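Side-chain contacts in antifreeze protein (Uncultured bacterium, PDB 6EIO), which probably binds ice crystals through a beta-solenoid of the bacterial ice-binding family, with two faces that interact with ice: residues A[28-33]-A[191-196]; A[135-140]-A[147-152]; A[163-168]-A[172-177]. One frame throughout, in Å; residues are numbered along the deposited sequence.

Interaction 1: A[28-33]-A[191-196]; sequences ITLGSA and KGTVIA
L30 is the residue by which the loop 28-33 touches T193 and I195 on the strand 193-196. Before it comes I28, whose buried side chain points toward that strand and touches D96 and A97 of the helix 81-99. With CG anti to the carbonyl carbon (chi1 -58°), the L30 side chain runs toward the strand and its two methyls divide the work. CD1 meets T193 tip to tip, 4.1 Å from both the T193 hydroxyl OG1 and the T193 methyl CG2, while L30 CD2 rests 4.1 Å from I195 CD1. A branched leucine suits this place because one side chain covers two strand residues. The threonine opposite is two-sided: CG2 gives an apolar surface to the leucine, and OG1, buried here, is satisfied by a hydrogen bond with NH1 of R211, a residue that L30 also touches. As is known for this family, the fold is a beta-solenoid with a long helix packed alongside, and 193-196 is one of its parallel strands, near the corner that the chain turns at G192. T193 and I195 turn toward the loop, whereas V194 between them packs against W176 and V178 of the adjacent strand. Beyond L30 the loop turns at G31, whose positive phi of 56° suits glycine, into the short 3-10 segment 32-33. In one of its two conformers the S32 hydroxyl hydrogen-bonds OD2 of D89 on the helix. A33 closes the turn with a backbone bond from its N to L30 O (3.0 Å), and its small methyl fits against I90 of the same helix.

Interaction 2: A[135-140]-A[147-152]; sequences VTFDAL and FVIQIA
F137 sets the edge of its ring against the face of F147, a T-shaped pair with planes at 86° and centroids 5.2 Å apart. The closest atoms are F137 CD2 and F147 CD2, at 3.5 Å. F137 CB adds a CH-pi contact, lying over the F147 face 4.2 Å from the ring centroid. Farther along the F137 rim, CZ takes I149 CD1 at 3.6 Å, near the ring plane; in the conformer described here, one of two, the extended isoleucine chain (chi2 169°) brings that terminal methyl to the aromatic edge. Strands 135-138 and 147-151 stand 10.1 Å apart at closest approach, too far to pair. They belong to different walls of the solenoid, and large apolar residues suit the interior between them, where F137 also meets the ring of W176 and F147 touches I174. The edge of F147 lies against the D138 carbonyl and A139 N, with D138 O 3.8 Å from F147 CE2; the A139 methyl CB is 4.1 Å from F147 CZ. An alanine suits this spot beside the ring by its small size. The chain there is shaped by an Asx turn, in which D138 OD1 accepts from L140 N (3.0 Å), nearly in line with its own C-O bond.

Interaction 3: A[163-168]-A[172-177]; sequences VLLSGG and SNIYWQ. With SO4 (sulfate ion), chain C.
L165 and I174 meet through their outermost methyls, L165 CD2 lying 3.6 Å from I174 CD1. The isoleucine holds its longer branch extended (chi2 166°), which carries CD1 across to the leucine; the L165 side chain leaves the backbone at an angle to the other strand, and its length and branching bring CD2 across. V163 does point that way. Its CG1 is anti to the backbone N (chi1 177°), leaving CG2 as the methyl that approaches W176 CZ2, at 4.1 Å, obliquely to the indole. The large apolar indole suits this buried position between the strands, where its ring also meets those of F137 and F190, and its one polar atom, NE1, is satisfied by the backbone O of K191. At the end of the strand 163-166 a sulfate, probably from the crystallisation liquor, accepts from S166 OG through its O2 (2.9 Å) and from G167 N through its O1 (2.8 Å), the latter almost straight at 176°. In the other segment the S172 hydroxyl donates to N173 OD1 from above the amide plane (2.8 Å). Strand 163-166 lies beside 135-138, strand 174-178 runs between 147-151 and 193-196, and Q177 packs on Y94, A97 and A98 of the helix 81-99.

How the interactions relate
Interactions 2 and 3 follow one another along the chain, and both fall within the long span between the segments of interaction 1. Their centres are about 6 Å apart, while that of interaction 1 lies about 14 Å from interaction 2 and 12 Å from interaction 3. Strands 147-151, 174-178 and 193-196 are successive parallel neighbours on one wall of the solenoid, and 135-138 and 163-166 are neighbours on another. Interactions 2 and 3 thus lie in the interior between these two walls, whereas interaction 1 joins the first wall to the loop beside helix 81-99. All three are therefore packing within the solenoid body, two across its interior and one at its border with the N-terminal loop.

Interaction 1: A[28-33]-A[191-196]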
loop_
_atom_site.group_PDB
_atom_site.type_symbol
_atom_site.label_atom_id
_atom_site.label_comp_id
_atom_site.label_asym_id
_atom_site.label_seq_id
_atom_site.Cartn_x
_atom_site.Cartn_y
_atom_site.Cartn_z
ATOM N N ILE A 28 2.429 3.396 11.682
ATOM C CA ILE A 28 3.327 4.265 10.926
ATOM C C ILE A 28 2.570 5.552 10.615
ATOM O O ILE A 28 1.602 5.547 9.845
ATOM C CB ILE A 28 3.821 3.592 9.646
ATOM C CG1 ILE A 28 4.666 2.383 10.031
ATOM C CG2 ILE A 28 4.630 4.576 8.783
ATOM C CD1 ILE A 28 5.007 1.502 8.877
ATOM N N THR A 29 2.998 6.662 11.206
ATOM C CA THR A 29 2.378 7.957 10.953
ATOM C C THR A 29 2.533 8.318 9.481
ATOM O O THR A 29 3.665 8.360 8.985
ATOM C CB THR A 29 3.114 8.991 11.818
ATOM O OG1 THR A 29 2.860 8.726 13.196
ATOM C CG2 THR A 29 2.647 10.395 11.507
ATOM N N LEU A 30 1.424 8.616 8.808
ATOM C CA LEU A 30 1.423 9.056 7.421
ATOM C C LEU A 30 1.266 10.561 7.292
ATOM O O LEU A 30 1.352 11.093 6.177
ATOM C CB LEU A 30 0.301 8.363 6.638
ATOM C CG LEU A 30 0.361 6.839 6.649
ATOM C CD1 LEU A 30 -0.853 6.287 5.908
ATOM C CD2 LEU A 30 1.654 6.280 6.064
ATOM N N GLY A 31 1.042 11.254 8.397
ATOM C CA GLY A 31 0.943 12.691 8.328
ATOM C C GLY A 31 -0.126 13.143 7.347
ATOM O O GLY A 31 -1.263 12.639 7.323
ATOM N N SER A 32 0.247 14.126 6.530
ATOM C CA SER A 32 -0.689 14.726 5.596
ATOM C C SER A 32 -1.049 13.805 4.428
ATOM O O SER A 32 -1.874 14.192 3.596
ATOM C CB SER A 32 -0.117 16.068 5.122
ATOM O OG SER A 32 1.128 15.883 4.494
ATOM N N ALA A 33 -0.490 12.594 4.363
ATOM C CA ALA A 33 -0.927 11.623 3.380
ATOM C C ALA A 33 -2.170 10.865 3.803
ATOM O O ALA A 33 -2.702 10.125 2.977
ATOM C CB ALA A 33 0.194 10.638 3.040
ATOM N N LYS A 191 -4.851 -4.748 -0.358
ATOM C CA LYS A 191 -5.216 -3.972 0.814
ATOM C C LYS A 191 -3.956 -3.461 1.498
ATOM O O LYS A 191 -2.907 -4.113 1.473
ATOM C CB LYS A 191 -5.994 -4.800 1.846
ATOM C CG LYS A 191 -7.322 -5.374 1.379
ATOM C CD LYS A 191 -8.023 -6.055 2.551
ATOM C CE LYS A 191 -9.351 -6.705 2.217
ATOM N NZ LYS A 191 -10.388 -5.724 1.796
ATOM N N GLY A 192 -4.111 -2.313 2.161
ATOM C CA GLY A 192 -3.065 -1.711 2.958
ATOM C C GLY A 192 -2.461 -0.485 2.282
ATOM O O GLY A 192 -2.825 -0.085 1.176
ATOM N N THR A 193 -1.497 0.110 2.989
ATOM C CA THR A 193 -0.790 1.285 2.509
ATOM C C THR A 193 0.514 0.844 1.869
ATOM O O THR A 193 1.383 0.290 2.553
ATOM C CB THR A 193 -0.554 2.265 3.662
ATOM O OG1 THR A 193 -1.800 2.784 4.100
ATOM C CG2 THR A 193 0.316 3.426 3.223
ATOM N N VAL A 194 0.635 1.080 0.570
ATOM C CA VAL A 194 1.831 0.745 -0.204
ATOM C C VAL A 194 2.646 2.027 -0.358
ATOM O O VAL A 194 2.149 3.000 -0.929
ATOM C CB VAL A 194 1.450 0.167 -1.582
ATOM C CG1 VAL A 194 2.706 -0.151 -2.373
ATOM C CG2 VAL A 194 0.573 -1.065 -1.419
ATOM N N ILE A 195 3.869 2.032 0.163
ATOM C CA ILE A 195 4.754 3.185 0.056
ATOM C C ILE A 195 5.964 2.737 -0.744
ATOM O O ILE A 195 6.801 1.989 -0.227
ATOM C CB ILE A 195 5.180 3.760 1.408
ATOM C CG1 ILE A 195 4.019 3.823 2.399
ATOM C CG2 ILE A 195 5.795 5.134 1.168
ATOM C CD1 ILE A 195 4.415 4.347 3.759
ATOM N N ALA A 196 6.032 3.158 -2.004
ATOM C CA ALA A 196 7.084 2.733 -2.913
ATOM C C ALA A 196 8.052 3.878 -3.171
ATOM O O ALA A 196 7.646 5.040 -3.323
ATOM C CB ALA A 196 6.525 2.264 -4.249
#

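Interaction 2: A[135-140]-A[147-152]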
loop_
_atom_site.group_PDB
_atom_site.type_symbol
_atom_site.label_atom_id
_atom_site.label_comp_id
_atom_site.label_asym_id
_atom_site.label_seq_id
_atom_site.Cartn_x
_atom_site.Cartn_y
_atom_site.Cartn_z
ATOM N N VAL A 135 -2.960 -13.994 0.213
ATOM C CA VAL A 135 -2.272 -13.785 1.479
ATOM C C VAL A 135 -3.288 -13.267 2.487
ATOM O O VAL A 135 -4.088 -12.383 2.175
ATOM C CB VAL A 135 -1.033 -12.874 1.331
ATOM C CG1 VAL A 135 -1.418 -11.453 0.839
ATOM C CG2 VAL A 135 -0.234 -12.841 2.654
ATOM N N THR A 136 -3.260 -13.833 3.692
ATOM C CA THR A 136 -4.194 -13.459 4.746
ATOM C C THR A 136 -3.441 -12.797 5.886
ATOM O O THR A 136 -2.449 -13.340 6.373
ATOM C CB THR A 136 -4.944 -14.692 5.260
ATOM O OG1 THR A 136 -5.677 -15.273 4.184
ATOM C CG2 THR A 136 -5.914 -14.332 6.358
ATOM N N PHE A 137 -3.919 -11.630 6.300
ATOM C CA PHE A 137 -3.446 -10.975 7.513
ATOM C C PHE A 137 -4.439 -11.304 8.616
ATOM O O PHE A 137 -5.630 -11.031 8.470
ATOM C CB PHE A 137 -3.350 -9.467 7.292
ATOM C CG PHE A 137 -2.212 -9.107 6.376
ATOM C CD1 PHE A 137 -2.340 -9.144 4.999
ATOM C CD2 PHE A 137 -0.999 -8.745 6.898
ATOM C CE1 PHE A 137 -1.256 -8.862 4.193
ATOM C CE2 PHE A 137 0.067 -8.438 6.085
ATOM C CZ PHE A 137 -0.055 -8.502 4.725
ATOM N N ASP A 138 -3.948 -11.918 9.692
ATOM C CA ASP A 138 -4.803 -12.426 10.758
ATOM C C ASP A 138 -4.369 -11.764 12.060
ATOM O O ASP A 138 -3.240 -11.951 12.517
ATOM C CB ASP A 138 -4.706 -13.949 10.817
ATOM C CG ASP A 138 -5.769 -14.603 11.683
ATOM O OD1 ASP A 138 -6.129 -14.017 12.736
ATOM O OD2 ASP A 138 -6.209 -15.719 11.292
ATOM N N ALA A 139 -5.259 -10.930 12.614
ATOM C CA ALA A 139 -4.969 -10.163 13.820
ATOM C C ALA A 139 -5.267 -10.928 15.105
ATOM O O ALA A 139 -5.096 -10.374 16.195
ATOM C CB ALA A 139 -5.722 -8.830 13.814
ATOM N N LEU A 140 -5.718 -12.176 15.008
ATOM C CA LEU A 140 -5.875 -13.038 16.183
ATOM C C LEU A 140 -6.838 -12.447 17.211
ATOM O O LEU A 140 -6.751 -12.768 18.405
ATOM C CB LEU A 140 -4.527 -13.377 16.822
ATOM C CG LEU A 140 -3.541 -14.083 15.887
ATOM C CD1 LEU A 140 -2.181 -14.179 16.539
ATOM C CD2 LEU A 140 -4.017 -15.440 15.450
ATOM N N PHE A 147 0.765 -4.565 11.114
ATOM C CA PHE A 147 1.563 -5.427 10.256
ATOM C C PHE A 147 2.418 -4.537 9.366
ATOM O O PHE A 147 1.873 -3.718 8.621
ATOM C CB PHE A 147 0.660 -6.299 9.367
ATOM C CG PHE A 147 -0.457 -7.038 10.075
ATOM C CD1 PHE A 147 -1.635 -6.379 10.418
ATOM C CD2 PHE A 147 -0.366 -8.411 10.328
ATOM C CE1 PHE A 147 -2.695 -7.075 10.992
ATOM C CE2 PHE A 147 -1.430 -9.095 10.881
ATOM C CZ PHE A 147 -2.586 -8.425 11.226
ATOM N N VAL A 148 3.746 -4.705 9.436
ATOM C CA VAL A 148 4.679 -3.910 8.638
ATOM C C VAL A 148 5.533 -4.868 7.819
ATOM O O VAL A 148 6.159 -5.773 8.387
ATOM C CB VAL A 148 5.578 -3.034 9.522
ATOM C CG1 VAL A 148 6.596 -2.269 8.673
ATOM C CG2 VAL A 148 4.739 -2.083 10.373
ATOM N N ILE A 149 5.577 -4.653 6.500
ATOM C CA ILE A 149 6.361 -5.501 5.608
ATOM C C ILE A 149 7.363 -4.640 4.861
ATOM O O ILE A 149 6.991 -3.699 4.152
ATOM C CB ILE A 149 5.491 -6.288 4.628
ATOM C CG1 ILE A 149 4.509 -7.162 5.389
ATOM C CG2 ILE A 149 6.384 -7.157 3.750
ATOM C CD1 ILE A 149 3.452 -7.768 4.514
ATOM N N GLN A 150 8.645 -4.965 5.042
ATOM C CA GLN A 150 9.767 -4.268 4.420
ATOM C C GLN A 150 10.228 -5.090 3.222
ATOM O O GLN A 150 10.475 -6.292 3.362
ATOM C CB GLN A 150 10.944 -4.168 5.390
ATOM C CG GLN A 150 10.600 -3.462 6.687
ATOM C CD GLN A 150 11.684 -3.599 7.733
ATOM O OE1 GLN A 150 12.376 -4.631 7.801
ATOM N NE2 GLN A 150 11.828 -2.597 8.557
ATOM N N ILE A 151 10.346 -4.464 2.053
ATOM C CA ILE A 151 10.632 -5.189 0.820
ATOM C C ILE A 151 11.816 -4.531 0.116
ATOM O O ILE A 151 11.725 -3.383 -0.321
ATOM C CB ILE A 151 9.398 -5.249 -0.094
ATOM C CG1 ILE A 151 8.225 -5.892 0.657
ATOM C CG2 ILE A 151 9.717 -6.007 -1.370
ATOM C CD1 ILE A 151 6.893 -5.606 0.049
ATOM N N ALA A 152 12.913 -5.282 -0.027
ATOM C CA ALA A 152 14.158 -4.739 -0.584
ATOM C C ALA A 152 14.111 -4.516 -2.086
ATOM O O ALA A 152 14.929 -3.757 -2.608
ATOM C CB ALA A 152 15.312 -5.695 -0.297
#

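Interaction 3: A[163-168]-A[172-177]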
loop_
_atom_site.group_PDB
_atom_site.type_symbol
_atom_site.label_atom_id
_atom_site.label_comp_id
_atom_site.label_asym_id
_atom_site.label_seq_id
_atom_site.Cartn_x
_atom_site.Cartn_y
_atom_site.Cartn_z
ATOM N N VAL A 163 -5.489 -9.925 -1.063
ATOM C CA VAL A 163 -5.119 -9.713 0.330
ATOM C C VAL A 163 -6.397 -9.826 1.147
ATOM O O VAL A 163 -7.340 -9.051 0.941
ATOM C CB VAL A 163 -4.455 -8.346 0.550
ATOM C CG1 VAL A 163 -4.164 -8.157 2.035
ATOM C CG2 VAL A 163 -3.176 -8.236 -0.281
ATOM N N LEU A 164 -6.422 -10.801 2.046
ATOM C CA LEU A 164 -7.578 -11.106 2.866
ATOM C C LEU A 164 -7.302 -10.725 4.319
ATOM O O LEU A 164 -6.154 -10.726 4.769
ATOM C CB LEU A 164 -7.914 -12.601 2.763
ATOM C CG LEU A 164 -8.201 -13.084 1.342
ATOM C CD1 LEU A 164 -8.376 -14.597 1.330
ATOM C CD2 LEU A 164 -9.427 -12.394 0.749
ATOM N N LEU A 165 -8.383 -10.436 5.041
ATOM C CA LEU A 165 -8.338 -10.078 6.447
ATOM C C LEU A 165 -9.074 -11.128 7.261
ATOM O O LEU A 165 -10.195 -11.511 6.915
ATOM C CB LEU A 165 -9.014 -8.720 6.677
ATOM C CG LEU A 165 -8.450 -7.557 5.859
ATOM C CD1 LEU A 165 -9.360 -6.331 6.030
ATOM C CD2 LEU A 165 -7.037 -7.222 6.231
ATOM N N SER A 166 -8.457 -11.544 8.363
ATOM C CA SER A 166 -9.070 -12.461 9.305
ATOM C C SER A 166 -8.763 -12.006 10.723
ATOM O O SER A 166 -7.847 -11.219 10.964
ATOM C CB SER A 166 -8.550 -13.897 9.119
ATOM O OG SER A 166 -9.052 -14.501 7.952
ATOM N N GLY A 167 -9.516 -12.558 11.668
ATOM C CA GLY A 167 -9.226 -12.298 13.066
ATOM C C GLY A 167 -9.310 -10.841 13.446
ATOM O O GLY A 167 -8.650 -10.408 14.393
ATOM N N GLY A 168 -10.115 -10.063 12.722
ATOM C CA GLY A 168 -10.285 -8.659 13.017
ATOM C C GLY A 168 -9.268 -7.727 12.389
ATOM O O GLY A 168 -9.299 -6.520 12.676
ATOM N N SER A 172 -6.334 -0.451 7.497
ATOM C CA SER A 172 -5.691 0.736 8.045
ATOM C C SER A 172 -4.387 0.432 8.773
ATOM O O SER A 172 -3.668 1.370 9.143
ATOM C CB SER A 172 -6.641 1.402 9.046
ATOM O OG SER A 172 -7.043 0.510 10.062
ATOM N N ASN A 173 -4.126 -0.854 9.037
ATOM C CA ASN A 173 -3.073 -1.267 9.949
ATOM C C ASN A 173 -2.017 -2.126 9.267
ATOM O O ASN A 173 -1.179 -2.725 9.955
ATOM C CB ASN A 173 -3.696 -2.028 11.123
ATOM C CG ASN A 173 -4.485 -1.133 12.069
ATOM O OD1 ASN A 173 -4.866 -0.009 11.741
ATOM N ND2 ASN A 173 -4.732 -1.648 13.261
ATOM N N ILE A 174 -2.034 -2.168 7.932
ATOM C CA ILE A 174 -1.120 -2.960 7.123
ATOM C C ILE A 174 -0.311 -1.996 6.255
ATOM O O ILE A 174 -0.890 -1.149 5.564
ATOM C CB ILE A 174 -1.890 -3.961 6.239
ATOM C CG1 ILE A 174 -2.685 -4.945 7.097
ATOM C CG2 ILE A 174 -0.926 -4.689 5.288
ATOM C CD1 ILE A 174 -3.713 -5.730 6.306
ATOM N N TYR A 175 1.012 -2.148 6.276
ATOM C CA TYR A 175 1.911 -1.264 5.549
ATOM C C TYR A 175 2.916 -2.092 4.767
ATOM O O TYR A 175 3.532 -3.017 5.319
ATOM C CB TYR A 175 2.666 -0.379 6.516
ATOM C CG TYR A 175 1.799 0.406 7.465
ATOM C CD1 TYR A 175 1.420 -0.142 8.680
ATOM C CD2 TYR A 175 1.378 1.692 7.162
ATOM C CE1 TYR A 175 0.676 0.572 9.584
ATOM C CE2 TYR A 175 0.623 2.420 8.057
ATOM C CZ TYR A 175 0.298 1.854 9.289
ATOM O OH TYR A 175 -0.386 2.547 10.258
ATOM N N TRP A 176 3.116 -1.717 3.508
ATOM C CA TRP A 176 4.059 -2.358 2.600
ATOM C C TRP A 176 5.073 -1.294 2.184
ATOM O O TRP A 176 4.721 -0.360 1.454
ATOM C CB TRP A 176 3.359 -2.888 1.344
ATOM C CG TRP A 176 2.129 -3.708 1.551
ATOM C CD1 TRP A 176 0.860 -3.239 1.775
ATOM C CD2 TRP A 176 2.004 -5.145 1.468
ATOM N NE1 TRP A 176 -0.028 -4.278 1.875
ATOM C CE2 TRP A 176 0.642 -5.454 1.677
ATOM C CE3 TRP A 176 2.897 -6.192 1.208
ATOM C CZ2 TRP A 176 0.160 -6.758 1.622
ATOM C CZ3 TRP A 176 2.411 -7.495 1.167
ATOM C CH2 TRP A 176 1.062 -7.764 1.378
ATOM N N GLN A 177 6.319 -1.429 2.637
ATOM C CA GLN A 177 7.389 -0.521 2.260
ATOM C C GLN A 177 8.160 -1.181 1.118
ATOM O O GLN A 177 8.724 -2.266 1.289
ATOM C CB GLN A 177 8.283 -0.258 3.483
ATOM C CG GLN A 177 9.509 0.587 3.164
ATOM C CD GLN A 177 10.702 -0.228 2.724
ATOM O OE1 GLN A 177 11.018 -1.272 3.311
ATOM N NE2 GLN A 177 11.367 0.237 1.672
HETATM S S SO4 C . -12.598 -14.232 9.874
HETATM O O1 SO4 C . -11.739 -14.129 11.026
HETATM O O2 SO4 C . -11.882 -14.603 8.639
HETATM O O3 SO4 C . -13.641 -15.207 10.150
HETATM O O4 SO4 C . -13.216 -12.927 9.661
#